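Local coordinates for leucine-rich repeat protein TpLRR (Treponema pallidum, PDB 6MLX) that is of unknown function but, as a secreted, periplasmic leucine-rich repeat protein of the BspA type, may serve in protein-protein recognition, at residues 24-29 against 54-59; 75-80 against 98-103; 178-183 against 203-208; 172-177 against 195-200; 87-92 against 111-116. All coordinates share one frame; numbering follows the deposited sequence.

In the fold
The five contacts sample a leucine-rich repeat stack from end to end, in a protein whose function is unknown. Contact 1 lies near the N-terminal end and touches contact 2, centre to centre 11 Å, where Gly55 N lies 2.8 Å from Asp77 O, a probable hydrogen bond continuing the stacking of turns. Contacts 2 and 5 alternate along the chain: they join successive turns at two places on opposite sides of the chain's centre, with centres 19 Å apart. Contacts 4 and 3 close the C-terminal end, adjoin in sequence and share helix 199-207, their centres 13 Å apart. Contacts 1 and 3 are 41 Å apart, centre to centre.

Contact 1. Residues 24-29 against 54-59; sequences ITRYLG and YGCVSL
Near the N-terminal end of the repeat stack, strand 22-27 of the mixed sheet sends two side chains onto the loop 54-59 that precedes strand 61-63. Arg26 starts with CG anti to the backbone N (chi1 -174°) and bends at chi2, bringing its guanidinium edge-on to the loop backbone. Arg26 NH1 donates to Tyr54 O at 3.0 Å with an N-H...O angle of 163°, meeting a carbonyl lone pair nearly in the guanidinium plane; NH1 also has a weak bond to Ala52 O. The loop is a leucine-rich repeat turn, with Cys56 at the centre of an inverse gamma turn and opening a type I turn that ends at Leu59. Cys56 SG stands at the edge of the Tyr27 ring, 4.1 Å from Tyr27 CD2, a sulfur-aromatic contact. Tyr27 and Leu59 meet tip to tip: Leu59 CD1 approaches Tyr27 CD2 obliquely at 4.1 Å. The phenol oxygen of Tyr27 is hydrogen-bonded to Gly31 N, which ties down the far end of the ring. Phe11 and Phe53 meet the same ring, and Val34 packs against both Tyr27 and Leu59.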
# COMPACT_ATOMS: atom_id res chain seq x y z
N ILE A 24 -8.91 -13.74 7.92
CA ILE A 24 -8.21 -13.54 9.19
C ILE A 24 -8.66 -12.21 9.79
O ILE A 24 -8.50 -11.15 9.18
CB ILE A 24 -6.68 -13.56 9.00
CG1 ILE A 24 -6.23 -14.90 8.44
CG2 ILE A 24 -5.97 -13.29 10.32
CD1 ILE A 24 -6.42 -16.06 9.38
N THR A 25 -9.26 -12.27 10.98
CA THR A 25 -9.83 -11.09 11.61
C THR A 25 -8.95 -10.51 12.70
O THR A 25 -9.08 -9.32 13.00
CB THR A 25 -11.22 -11.41 12.19
OG1 THR A 25 -11.09 -12.43 13.19
CG2 THR A 25 -12.13 -11.90 11.11
N ARG A 26 -8.07 -11.30 13.30
CA ARG A 26 -7.18 -10.70 14.30
C ARG A 26 -5.96 -11.59 14.47
O ARG A 26 -6.05 -12.82 14.44
CB ARG A 26 -7.91 -10.48 15.64
CG ARG A 26 -7.11 -9.73 16.70
CD ARG A 26 -6.76 -8.28 16.23
NE ARG A 26 -6.43 -7.40 17.35
CZ ARG A 26 -5.56 -6.39 17.30
NH1 ARG A 26 -4.88 -6.12 16.20
NH2 ARG A 26 -5.35 -5.64 18.38
N TYR A 27 -4.80 -10.95 14.60
CA TYR A 27 -3.59 -11.61 15.05
C TYR A 27 -3.46 -11.36 16.54
O TYR A 27 -3.48 -10.20 16.98
CB TYR A 27 -2.37 -11.10 14.29
CG TYR A 27 -1.05 -11.56 14.87
CD1 TYR A 27 -0.74 -12.91 14.96
CD2 TYR A 27 -0.11 -10.64 15.31
CE1 TYR A 27 0.47 -13.34 15.48
CE2 TYR A 27 1.10 -11.04 15.83
CZ TYR A 27 1.38 -12.39 15.92
OH TYR A 27 2.59 -12.77 16.44
N LEU A 28 -3.34 -12.44 17.31
CA LEU A 28 -3.33 -12.36 18.77
C LEU A 28 -1.93 -12.36 19.36
O LEU A 28 -1.73 -11.80 20.44
CB LEU A 28 -4.13 -13.54 19.36
CG LEU A 28 -5.55 -13.69 18.80
CD1 LEU A 28 -6.24 -14.99 19.24
CD2 LEU A 28 -6.40 -12.48 19.13
N GLY A 29 -0.96 -12.95 18.68
CA GLY A 29 0.37 -13.07 19.23
C GLY A 29 1.11 -11.75 19.26
O GLY A 29 0.56 -10.67 19.01
N TYR A 54 -3.97 -4.26 13.49
CA TYR A 54 -4.00 -2.89 13.97
C TYR A 54 -3.17 -2.74 15.25
O TYR A 54 -3.39 -3.46 16.23
CB TYR A 54 -5.45 -2.48 14.20
CG TYR A 54 -5.68 -1.07 14.61
CD1 TYR A 54 -5.94 -0.08 13.65
CD2 TYR A 54 -5.68 -0.71 15.94
CE1 TYR A 54 -6.17 1.23 14.02
CE2 TYR A 54 -5.90 0.61 16.33
CZ TYR A 54 -6.16 1.57 15.36
OH TYR A 54 -6.39 2.87 15.74
N GLY A 55 -2.19 -1.83 15.22
CA GLY A 55 -1.38 -1.54 16.38
C GLY A 55 -0.39 -2.61 16.80
O GLY A 55 0.11 -2.56 17.92
N CYS A 56 -0.06 -3.57 15.93
CA CYS A 56 0.84 -4.66 16.32
C CYS A 56 2.28 -4.17 16.23
O CYS A 56 3.04 -4.53 15.33
CB CYS A 56 0.61 -5.90 15.47
SG CYS A 56 -0.99 -6.70 15.77
N VAL A 57 2.67 -3.35 17.22
CA VAL A 57 3.98 -2.71 17.21
C VAL A 57 5.14 -3.69 17.32
O VAL A 57 6.29 -3.29 17.11
CB VAL A 57 4.10 -1.68 18.35
CG1 VAL A 57 3.16 -0.50 18.12
CG2 VAL A 57 3.85 -2.34 19.71
N SER A 58 4.87 -4.95 17.64
CA SER A 58 5.93 -5.94 17.75
C SER A 58 6.43 -6.45 16.41
O SER A 58 7.55 -6.96 16.33
CB SER A 58 5.43 -7.13 18.57
OG SER A 58 4.36 -7.76 17.88
N LEU A 59 5.62 -6.35 15.35
CA LEU A 59 5.92 -7.04 14.10
C LEU A 59 7.03 -6.33 13.34
O LEU A 59 7.04 -5.10 13.23
CB LEU A 59 4.66 -7.14 13.24
CG LEU A 59 3.81 -8.34 13.66
CD1 LEU A 59 2.42 -8.29 13.07
CD2 LEU A 59 4.54 -9.61 13.24

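Contact 2. Residues 75-80 against 98-103; sequences AFDGCT and AFHKCV
Segments 75-80 and 98-103 run alongside each other as successive turns, linked by Phe76 N to Ala98 O at 2.7 Å and a straighter bond from Gly78 N to His100 O at 3.0 Å, which lies nearly along the C=O axis. Each has a type II turn, from Phe76 to Cys79 and from Phe99 to Cys102, so equivalent positions of the two turns fall beside each other. Phe76 and Phe99 both set CG anti to the carbonyl carbon and point the same way; their planes are 1° apart but offset so far that the rings barely overlap, with centroids 5.1 Å apart and Phe76 CD2 3.4 Å from Phe99 CE1. Phe53 and Phe122 continue the row on either side. Cys102 SG lies 3.1 Å from Phe76 O and packs against Cys79 CB. Asp77 and His100 also run alongside, carboxylate and imidazole planes 85° apart, with Asp77 OD1 at the ring edge 3.1 Å from His100 CD2; Asp77 OD2 is hydrogen-bonded to His74 ND1. Such a ladder of equivalent turns, with a phenylalanine spine inside, is characteristic of the leucine-rich repeat solenoid.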
# COMPACT_ATOMS: atom_id res chain seq x y z
N ALA A 75 -5.65 -2.45 8.00
CA ALA A 75 -5.20 -3.79 8.41
C ALA A 75 -3.89 -3.75 9.18
O ALA A 75 -3.72 -4.46 10.17
CB ALA A 75 -5.05 -4.70 7.19
N PHE A 76 -2.93 -2.93 8.73
CA PHE A 76 -1.66 -2.82 9.44
C PHE A 76 -1.42 -1.41 9.95
O PHE A 76 -0.28 -1.03 10.19
CB PHE A 76 -0.50 -3.28 8.55
CG PHE A 76 -0.63 -4.69 8.07
CD1 PHE A 76 -0.11 -5.73 8.82
CD2 PHE A 76 -1.28 -4.98 6.88
CE1 PHE A 76 -0.22 -7.04 8.38
CE2 PHE A 76 -1.39 -6.29 6.44
CZ PHE A 76 -0.86 -7.32 7.19
N ASP A 77 -2.49 -0.63 10.11
CA ASP A 77 -2.40 0.70 10.72
C ASP A 77 -1.69 0.61 12.06
O ASP A 77 -2.09 -0.16 12.94
CB ASP A 77 -3.82 1.24 10.88
CG ASP A 77 -3.87 2.70 11.34
OD1 ASP A 77 -2.86 3.24 11.83
OD2 ASP A 77 -4.95 3.30 11.21
N GLY A 78 -0.58 1.34 12.20
CA GLY A 78 0.13 1.40 13.46
C GLY A 78 1.17 0.32 13.68
O GLY A 78 1.70 0.21 14.80
N CYS A 79 1.49 -0.49 12.67
CA CYS A 79 2.56 -1.48 12.83
C CYS A 79 3.91 -0.77 12.66
O CYS A 79 4.62 -0.93 11.67
CB CYS A 79 2.39 -2.62 11.84
SG CYS A 79 0.97 -3.64 12.24
N THR A 80 4.28 -0.01 13.69
CA THR A 80 5.37 0.95 13.58
C THR A 80 6.74 0.30 13.40
O THR A 80 7.68 0.98 12.99
CB THR A 80 5.36 1.87 14.81
OG1 THR A 80 5.50 1.07 15.98
CG2 THR A 80 4.05 2.64 14.91
N ALA A 98 -4.48 0.92 4.91
CA ALA A 98 -4.01 -0.41 5.30
C ALA A 98 -2.63 -0.39 5.94
O ALA A 98 -2.34 -1.20 6.81
CB ALA A 98 -4.02 -1.36 4.11
N PHE A 99 -1.76 0.54 5.52
CA PHE A 99 -0.41 0.65 6.08
C PHE A 99 -0.17 2.04 6.66
O PHE A 99 0.96 2.52 6.70
CB PHE A 99 0.65 0.31 5.04
CG PHE A 99 0.58 -1.12 4.58
CD1 PHE A 99 1.15 -2.13 5.35
CD2 PHE A 99 -0.07 -1.45 3.40
CE1 PHE A 99 1.09 -3.45 4.94
CE2 PHE A 99 -0.13 -2.77 2.98
CZ PHE A 99 0.44 -3.78 3.76
N HIS A 100 -1.24 2.68 7.10
CA HIS A 100 -1.13 3.99 7.73
C HIS A 100 -0.16 3.93 8.91
O HIS A 100 -0.21 3.00 9.73
CB HIS A 100 -2.53 4.46 8.16
CG HIS A 100 -2.54 5.72 8.97
ND1 HIS A 100 -2.31 6.96 8.42
CD2 HIS A 100 -2.75 5.92 10.29
CE1 HIS A 100 -2.37 7.88 9.38
NE2 HIS A 100 -2.65 7.27 10.52
N LYS A 101 0.77 4.89 8.95
CA LYS A 101 1.76 5.02 10.03
C LYS A 101 2.67 3.80 10.16
O LYS A 101 3.14 3.49 11.26
CB LYS A 101 1.10 5.30 11.38
CG LYS A 101 0.53 6.68 11.55
CD LYS A 101 -0.14 6.80 12.92
CE LYS A 101 0.44 7.96 13.70
NZ LYS A 101 -0.04 9.24 13.07
N CYS A 102 2.93 3.08 9.06
CA CYS A 102 3.94 2.02 9.09
C CYS A 102 5.29 2.69 8.80
O CYS A 102 5.83 2.65 7.69
CB CYS A 102 3.61 0.91 8.11
SG CYS A 102 2.26 -0.16 8.63
N VAL A 103 5.83 3.34 9.85
CA VAL A 103 6.95 4.27 9.68
C VAL A 103 8.28 3.57 9.48
O VAL A 103 9.28 4.25 9.23
CB VAL A 103 6.99 5.22 10.89
CG1 VAL A 103 5.65 5.94 11.03
CG2 VAL A 103 7.31 4.45 12.17

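Contact 3. Residues 178-183 against 203-208; sequences GNLPEK and RSVRKL
Leu208 and Leu180 have the most surface buried where the C-terminal helix 199-207 packs against the loop that follows strand 176-178, at the edge of the three-stranded parallel sheet, an arrangement consistent with a cap on the C-terminal end of the leucine-rich repeat solenoid. Residues 180-183 of the loop meet the helix end, and the join is made by apolar side chains and backbone oxygens. Leu180 places CG anti to the backbone N (chi1 -165°), which carries its isobutyl group toward the helix. Leu208 has CG anti to its carbonyl carbon (chi1 -70°), and the two leucines slide past each other in opposite directions. Leu208 CD1 lies 3.6 Å from Leu180 CG, with both Leu180 methyl groups close by. The Leu180 and Val205 side chains cross at about a right angle, Leu180 CD2 lying 3.8 Å from Val205 CG2, while Ser204 OG lies near the same methyl, 4.0 Å from Leu180 CD2. That hydroxyl has its polar partners within the helix, at Leu201 O and Val200 O, so its contact with the methyl is packing alone. Val205 in turn lies against Phe191 and Tyr210, which extend the apolar surface around the helix, and Pro181 touches Val160 of the preceding turn. The remaining branch of Leu208 is turned to the backbone of the loop. Leu208 CD2 faces two successive carbonyl oxygens, 3.2 Å from Pro181 O and 3.2 Å from Glu182 O.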
# COMPACT_ATOMS: atom_id res chain seq x y z
N GLY A 178 8.22 8.14 -12.72
CA GLY A 178 8.34 7.42 -13.96
C GLY A 178 6.99 7.05 -14.56
O GLY A 178 5.97 7.00 -13.87
N ASN A 179 7.00 6.82 -15.88
CA ASN A 179 5.78 6.44 -16.58
C ASN A 179 4.72 7.52 -16.49
O ASN A 179 3.54 7.23 -16.32
CB ASN A 179 5.19 5.13 -16.05
CG ASN A 179 5.65 3.96 -16.82
OD1 ASN A 179 6.30 4.12 -17.84
ND2 ASN A 179 5.29 2.77 -16.36
N LEU A 180 5.15 8.76 -16.51
CA LEU A 180 4.19 9.85 -16.55
C LEU A 180 3.52 9.83 -17.92
O LEU A 180 4.22 9.77 -18.94
CB LEU A 180 4.88 11.18 -16.29
CG LEU A 180 4.01 12.38 -15.94
CD1 LEU A 180 3.05 12.09 -14.79
CD2 LEU A 180 4.93 13.56 -15.60
N PRO A 181 2.20 9.85 -18.01
CA PRO A 181 1.54 9.62 -19.29
C PRO A 181 1.59 10.83 -20.21
O PRO A 181 1.96 11.95 -19.83
CB PRO A 181 0.09 9.31 -18.91
CG PRO A 181 0.11 9.08 -17.42
CD PRO A 181 1.25 9.88 -16.89
N GLU A 182 1.18 10.59 -21.45
CA GLU A 182 1.02 11.66 -22.42
C GLU A 182 -0.22 12.49 -22.13
O GLU A 182 -0.31 13.63 -22.60
CB GLU A 182 0.96 11.02 -23.81
CG GLU A 182 1.98 9.89 -23.96
CD GLU A 182 3.32 10.41 -24.44
OE1 GLU A 182 3.31 11.25 -25.37
OE2 GLU A 182 4.38 10.02 -23.90
N LYS A 183 -1.16 11.95 -21.37
CA LYS A 183 -2.36 12.67 -21.00
C LYS A 183 -2.88 12.06 -19.70
O LYS A 183 -2.93 10.84 -19.56
CB LYS A 183 -3.41 12.58 -22.12
CG LYS A 183 -4.85 12.55 -21.66
CD LYS A 183 -5.78 12.65 -22.86
CE LYS A 183 -5.82 11.32 -23.64
NZ LYS A 183 -6.70 10.26 -22.98
N ARG A 203 7.83 21.01 -15.23
CA ARG A 203 7.37 21.53 -16.51
C ARG A 203 6.53 20.51 -17.26
O ARG A 203 5.51 20.87 -17.85
CB ARG A 203 8.56 21.97 -17.38
CG ARG A 203 9.19 23.29 -16.92
CD ARG A 203 10.11 23.90 -17.98
NE ARG A 203 11.23 23.04 -18.32
CZ ARG A 203 12.39 23.03 -17.67
NH1 ARG A 203 12.57 23.82 -16.61
NH2 ARG A 203 13.37 22.21 -18.06
N SER A 204 6.94 19.23 -17.28
CA SER A 204 6.12 18.28 -18.02
C SER A 204 4.78 18.04 -17.33
O SER A 204 3.77 17.75 -17.99
CB SER A 204 6.88 16.97 -18.25
OG SER A 204 7.37 16.42 -17.05
N VAL A 205 4.73 18.25 -16.01
CA VAL A 205 3.47 18.15 -15.27
C VAL A 205 2.57 19.34 -15.57
O VAL A 205 1.35 19.18 -15.77
CB VAL A 205 3.74 18.01 -13.76
CG1 VAL A 205 2.52 18.38 -12.96
CG2 VAL A 205 4.16 16.58 -13.42
N ARG A 206 3.12 20.56 -15.58
CA ARG A 206 2.31 21.71 -15.97
C ARG A 206 1.80 21.54 -17.40
O ARG A 206 0.62 21.79 -17.67
CB ARG A 206 3.11 23.02 -15.82
CG ARG A 206 3.59 23.31 -14.38
CD ARG A 206 3.04 24.62 -13.77
NE ARG A 206 1.87 24.40 -12.90
CZ ARG A 206 1.81 24.61 -11.59
NH1 ARG A 206 2.87 25.06 -10.92
NH2 ARG A 206 0.68 24.36 -10.93
N LYS A 207 2.68 21.08 -18.30
CA LYS A 207 2.30 20.80 -19.69
C LYS A 207 1.15 19.80 -19.78
O LYS A 207 0.30 19.91 -20.67
CB LYS A 207 3.51 20.30 -20.47
CG LYS A 207 3.21 19.84 -21.91
CD LYS A 207 4.35 20.21 -22.84
CE LYS A 207 4.54 21.73 -22.87
NZ LYS A 207 5.63 22.20 -23.81
N LEU A 208 1.10 18.83 -18.85
CA LEU A 208 -0.05 17.93 -18.80
C LEU A 208 -1.30 18.59 -18.23
O LEU A 208 -2.38 17.98 -18.28
CB LEU A 208 0.29 16.67 -17.99
CG LEU A 208 1.29 15.69 -18.63
CD1 LEU A 208 1.81 14.73 -17.58
CD2 LEU A 208 0.68 14.91 -19.80

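Contact 4. Residues 172-177 against 195-200; sequences RNLVEL and YRLPDV
Arg196 leaves the backbone with CG anti to the carbonyl carbon (chi1 -70°), then bends at chi2 and chi3, folding its guanidinium back toward Asn173. Both side chains run alongside each other, but the amide and guanidinium planes stand 85° apart. Arg196 grips one atom side-on: NE donates to Asn173 OD1 at 3.1 Å, in the carbonyl plane, and NH2 donates to the same OD1 at 3.0 Å from above that plane. Asn173 ND2 is hydrogen-bonded to Ala149 O of the preceding turn, so the amide bridges neighbouring turns of the stack. Val175 CG1 lies over one face of the guanidinium and 3.7 Å from Arg196 CB. Deeper in, Leu174 and Leu197 cross obliquely, Leu197 CD2 being 3.9 Å from Leu174 CG; both are buried, and Phe214 adds to the packing on Leu197. The two backbones run nearly parallel here, and where they part toward strand 176-178 and helix 199-207, the ring of Pro198, at the N-cap position, brings CD within 3.0 Å of Val175 O. With two N-H groups converging on OD1 and ND2 already engaged, the Asn173 amide is probably held in one orientation, and the positive guanidinium would probably polarise its C=O while the valine methyl shields one side of the ion.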
# COMPACT_ATOMS: atom_id res chain seq x y z
N ARG A 172 8.13 15.39 0.44
CA ARG A 172 9.12 16.43 0.27
C ARG A 172 10.43 15.93 -0.32
O ARG A 172 11.26 16.76 -0.70
CB ARG A 172 9.39 17.12 1.61
CG ARG A 172 9.54 16.19 2.78
CD ARG A 172 9.99 16.99 4.00
NE ARG A 172 9.93 16.22 5.24
CZ ARG A 172 10.92 15.45 5.67
NH1 ARG A 172 12.03 15.34 4.96
NH2 ARG A 172 10.80 14.79 6.81
N ASN A 173 10.65 14.62 -0.43
CA ASN A 173 11.85 14.10 -1.07
C ASN A 173 11.59 13.48 -2.44
O ASN A 173 12.50 12.87 -3.01
CB ASN A 173 12.53 13.09 -0.15
CG ASN A 173 13.49 13.76 0.81
OD1 ASN A 173 14.36 14.53 0.40
ND2 ASN A 173 13.31 13.49 2.10
N LEU A 174 10.38 13.65 -2.97
CA LEU A 174 10.03 13.04 -4.25
C LEU A 174 10.74 13.77 -5.38
O LEU A 174 10.59 14.98 -5.55
CB LEU A 174 8.52 13.08 -4.44
CG LEU A 174 8.01 12.47 -5.75
CD1 LEU A 174 8.44 11.00 -5.85
CD2 LEU A 174 6.50 12.61 -5.83
N VAL A 175 11.54 13.03 -6.17
CA VAL A 175 12.25 13.64 -7.28
C VAL A 175 12.03 12.94 -8.61
O VAL A 175 12.33 13.52 -9.66
CB VAL A 175 13.77 13.74 -6.98
CG1 VAL A 175 14.03 14.52 -5.70
CG2 VAL A 175 14.36 12.38 -6.87
N GLU A 176 11.50 11.72 -8.63
CA GLU A 176 11.38 10.95 -9.86
C GLU A 176 9.97 10.37 -9.95
O GLU A 176 9.50 9.73 -9.00
CB GLU A 176 12.41 9.82 -9.91
CG GLU A 176 12.35 8.98 -11.16
CD GLU A 176 13.42 7.90 -11.17
OE1 GLU A 176 13.35 6.95 -10.37
OE2 GLU A 176 14.35 8.01 -11.97
N LEU A 177 9.33 10.59 -11.09
CA LEU A 177 7.97 10.13 -11.35
C LEU A 177 8.02 9.46 -12.71
O LEU A 177 7.92 10.13 -13.74
CB LEU A 177 6.99 11.28 -11.30
CG LEU A 177 5.51 10.92 -11.41
CD1 LEU A 177 5.14 9.96 -10.30
CD2 LEU A 177 4.66 12.18 -11.34
N TYR A 195 8.70 19.55 -2.41
CA TYR A 195 9.70 20.60 -2.59
C TYR A 195 10.82 20.22 -3.53
O TYR A 195 11.45 21.11 -4.12
CB TYR A 195 10.28 21.02 -1.23
CG TYR A 195 9.32 21.92 -0.49
CD1 TYR A 195 9.24 23.28 -0.80
CD2 TYR A 195 8.46 21.42 0.48
CE1 TYR A 195 8.35 24.11 -0.16
CE2 TYR A 195 7.55 22.24 1.13
CZ TYR A 195 7.51 23.59 0.81
OH TYR A 195 6.62 24.44 1.44
N ARG A 196 11.08 18.93 -3.72
CA ARG A 196 12.27 18.50 -4.44
C ARG A 196 12.02 18.07 -5.88
O ARG A 196 12.94 17.57 -6.53
CB ARG A 196 12.96 17.39 -3.65
CG ARG A 196 13.58 17.95 -2.39
CD ARG A 196 15.07 17.74 -2.41
NE ARG A 196 15.37 16.42 -1.87
CZ ARG A 196 16.46 15.72 -2.16
NH1 ARG A 196 17.35 16.22 -3.01
NH2 ARG A 196 16.64 14.53 -1.60
N LEU A 197 10.81 18.26 -6.41
CA LEU A 197 10.56 17.90 -7.80
C LEU A 197 11.50 18.67 -8.73
O LEU A 197 11.57 19.90 -8.64
CB LEU A 197 9.10 18.18 -8.17
CG LEU A 197 8.03 17.48 -7.34
CD1 LEU A 197 6.66 17.94 -7.79
CD2 LEU A 197 8.17 15.97 -7.41
N PRO A 198 12.23 17.99 -9.62
CA PRO A 198 13.11 18.71 -10.55
C PRO A 198 12.32 19.58 -11.52
O PRO A 198 11.13 19.35 -11.79
CB PRO A 198 13.83 17.58 -11.30
CG PRO A 198 13.59 16.35 -10.49
CD PRO A 198 12.30 16.54 -9.79
N ASP A 199 13.01 20.57 -12.08
CA ASP A 199 12.34 21.53 -12.96
C ASP A 199 11.78 20.86 -14.21
O ASP A 199 10.67 21.19 -14.65
CB ASP A 199 13.29 22.66 -13.35
CG ASP A 199 13.41 23.70 -12.28
OD1 ASP A 199 12.37 24.27 -11.87
OD2 ASP A 199 14.55 23.96 -11.84
N VAL A 200 12.53 19.92 -14.80
CA VAL A 200 12.02 19.26 -16.00
C VAL A 200 10.74 18.49 -15.67
O VAL A 200 9.79 18.46 -16.47
CB VAL A 200 13.12 18.36 -16.62
CG1 VAL A 200 13.19 16.99 -15.93
CG2 VAL A 200 12.90 18.21 -18.14

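Contact 5. Residues 87-92 against 111-116; sequences LPDGLR and PRSLQV
Arg92 and Gln115 lie side by side and point the same way, their guanidinium and amide planes stacked at 23°. Arg92 bends at chi2 and chi3, and Gln115 CG lies over one face of its guanidinium, 3.8 Å from Arg92 CZ. The amide is held in place by a bond within its own segment, from Gln115 NE2 to Ser113 O at 3.2 Å, while Gln115 OE1 has a weak bond to Lys138 NZ in the next turn. The backbones join next to this pair: Arg92 O accepts from Gln115 N at 2.7 Å and from Val116 N at 3.2 Å, the latter in the carbonyl plane. On the inner side Leu91 and Leu114 are alike, each with CG anti to the backbone N, and they run alongside with Leu91 CD2 3.9 Å from Leu114 CD1. The Pro111 ring wedges in next to them, its CG 3.9 Å from Leu91 CB and its CD near Leu87 CB, the Leu87 and Pro111 side chains crossing obliquely. A water accepts from Arg112 N at 3.0 Å and gives a weak bond to Asp89 OD1. Two equivalent type I turns, Pro88 to Leu91 and Pro111 to Leu114, thus stack with their leucines facing inward, the repeating pattern of a BspA-type leucine-rich repeat solenoid.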
# COMPACT_ATOMS: atom_id res chain seq x y z
N LEU A 87 4.36 -9.67 -0.18
CA LEU A 87 2.98 -9.74 -0.61
C LEU A 87 2.80 -10.92 -1.55
O LEU A 87 3.70 -11.24 -2.33
CB LEU A 87 2.55 -8.45 -1.29
CG LEU A 87 2.64 -7.21 -0.40
CD1 LEU A 87 2.20 -5.95 -1.14
CD2 LEU A 87 1.81 -7.40 0.86
N PRO A 88 1.65 -11.56 -1.51
CA PRO A 88 1.42 -12.71 -2.40
C PRO A 88 1.19 -12.27 -3.84
O PRO A 88 0.72 -11.16 -4.10
CB PRO A 88 0.15 -13.33 -1.82
CG PRO A 88 -0.60 -12.18 -1.22
CD PRO A 88 0.47 -11.24 -0.68
N ASP A 89 1.49 -13.16 -4.78
CA ASP A 89 1.02 -12.86 -6.13
C ASP A 89 -0.50 -12.95 -6.26
O ASP A 89 -1.05 -12.44 -7.23
CB ASP A 89 1.67 -13.77 -7.18
CG ASP A 89 1.16 -13.48 -8.59
OD1 ASP A 89 0.98 -12.28 -8.93
OD2 ASP A 89 0.90 -14.42 -9.37
N GLY A 90 -1.22 -13.52 -5.30
CA GLY A 90 -2.67 -13.43 -5.43
C GLY A 90 -3.29 -12.07 -5.11
O GLY A 90 -4.47 -11.87 -5.42
N LEU A 91 -2.53 -11.14 -4.51
CA LEU A 91 -3.16 -9.93 -3.97
C LEU A 91 -3.78 -9.08 -5.08
O LEU A 91 -3.15 -8.78 -6.10
CB LEU A 91 -2.13 -9.11 -3.18
CG LEU A 91 -2.69 -7.81 -2.56
CD1 LEU A 91 -3.74 -8.10 -1.48
CD2 LEU A 91 -1.56 -6.96 -2.00
N ARG A 92 -5.05 -8.69 -4.88
CA ARG A 92 -5.80 -7.86 -5.82
C ARG A 92 -6.09 -6.46 -5.32
O ARG A 92 -6.16 -5.54 -6.14
CB ARG A 92 -7.15 -8.51 -6.17
CG ARG A 92 -7.12 -10.02 -6.29
CD ARG A 92 -6.93 -10.44 -7.74
NE ARG A 92 -8.13 -10.07 -8.47
CZ ARG A 92 -8.12 -9.75 -9.75
NH1 ARG A 92 -6.97 -9.79 -10.42
NH2 ARG A 92 -9.26 -9.42 -10.36
N PRO A 111 2.73 -7.11 -6.21
CA PRO A 111 2.57 -8.24 -7.13
C PRO A 111 1.93 -7.83 -8.44
O PRO A 111 1.18 -6.85 -8.53
CB PRO A 111 1.66 -9.20 -6.37
CG PRO A 111 0.89 -8.32 -5.45
CD PRO A 111 1.84 -7.22 -5.04
N ARG A 112 2.22 -8.63 -9.47
CA ARG A 112 1.65 -8.39 -10.79
C ARG A 112 0.12 -8.48 -10.80
O ARG A 112 -0.50 -8.07 -11.78
CB ARG A 112 2.27 -9.36 -11.80
CG ARG A 112 1.87 -9.11 -13.26
CD ARG A 112 3.06 -9.28 -14.19
NE ARG A 112 2.70 -9.39 -15.60
CZ ARG A 112 3.39 -10.16 -16.44
NH1 ARG A 112 3.06 -10.23 -17.72
NH2 ARG A 112 4.43 -10.86 -15.97
N SER A 113 -0.50 -8.95 -9.72
CA SER A 113 -1.95 -9.07 -9.67
C SER A 113 -2.66 -7.85 -9.06
O SER A 113 -3.89 -7.78 -9.12
CB SER A 113 -2.33 -10.31 -8.86
OG SER A 113 -1.66 -10.30 -7.60
N LEU A 114 -1.93 -6.91 -8.46
CA LEU A 114 -2.56 -5.84 -7.70
C LEU A 114 -3.39 -4.92 -8.62
O LEU A 114 -2.87 -4.35 -9.58
CB LEU A 114 -1.50 -5.03 -6.96
CG LEU A 114 -2.00 -3.96 -5.99
CD1 LEU A 114 -2.79 -4.59 -4.84
CD2 LEU A 114 -0.87 -3.08 -5.48
N GLN A 115 -4.68 -4.77 -8.29
CA GLN A 115 -5.62 -3.96 -9.06
C GLN A 115 -5.89 -2.59 -8.44
O GLN A 115 -5.96 -1.59 -9.16
CB GLN A 115 -6.97 -4.68 -9.22
CG GLN A 115 -6.91 -6.11 -9.79
CD GLN A 115 -6.61 -6.12 -11.27
OE1 GLN A 115 -7.36 -5.55 -12.08
NE2 GLN A 115 -5.51 -6.74 -11.64
N VAL A 116 -6.07 -2.54 -7.12
CA VAL A 116 -6.70 -1.42 -6.43
C VAL A 116 -5.88 -1.06 -5.19
O VAL A 116 -5.57 -1.93 -4.37
CB VAL A 116 -8.15 -1.74 -6.02
CG1 VAL A 116 -8.78 -0.58 -5.21
CG2 VAL A 116 -9.00 -2.07 -7.24
O HOH W 1 4.14 -10.91 -8.86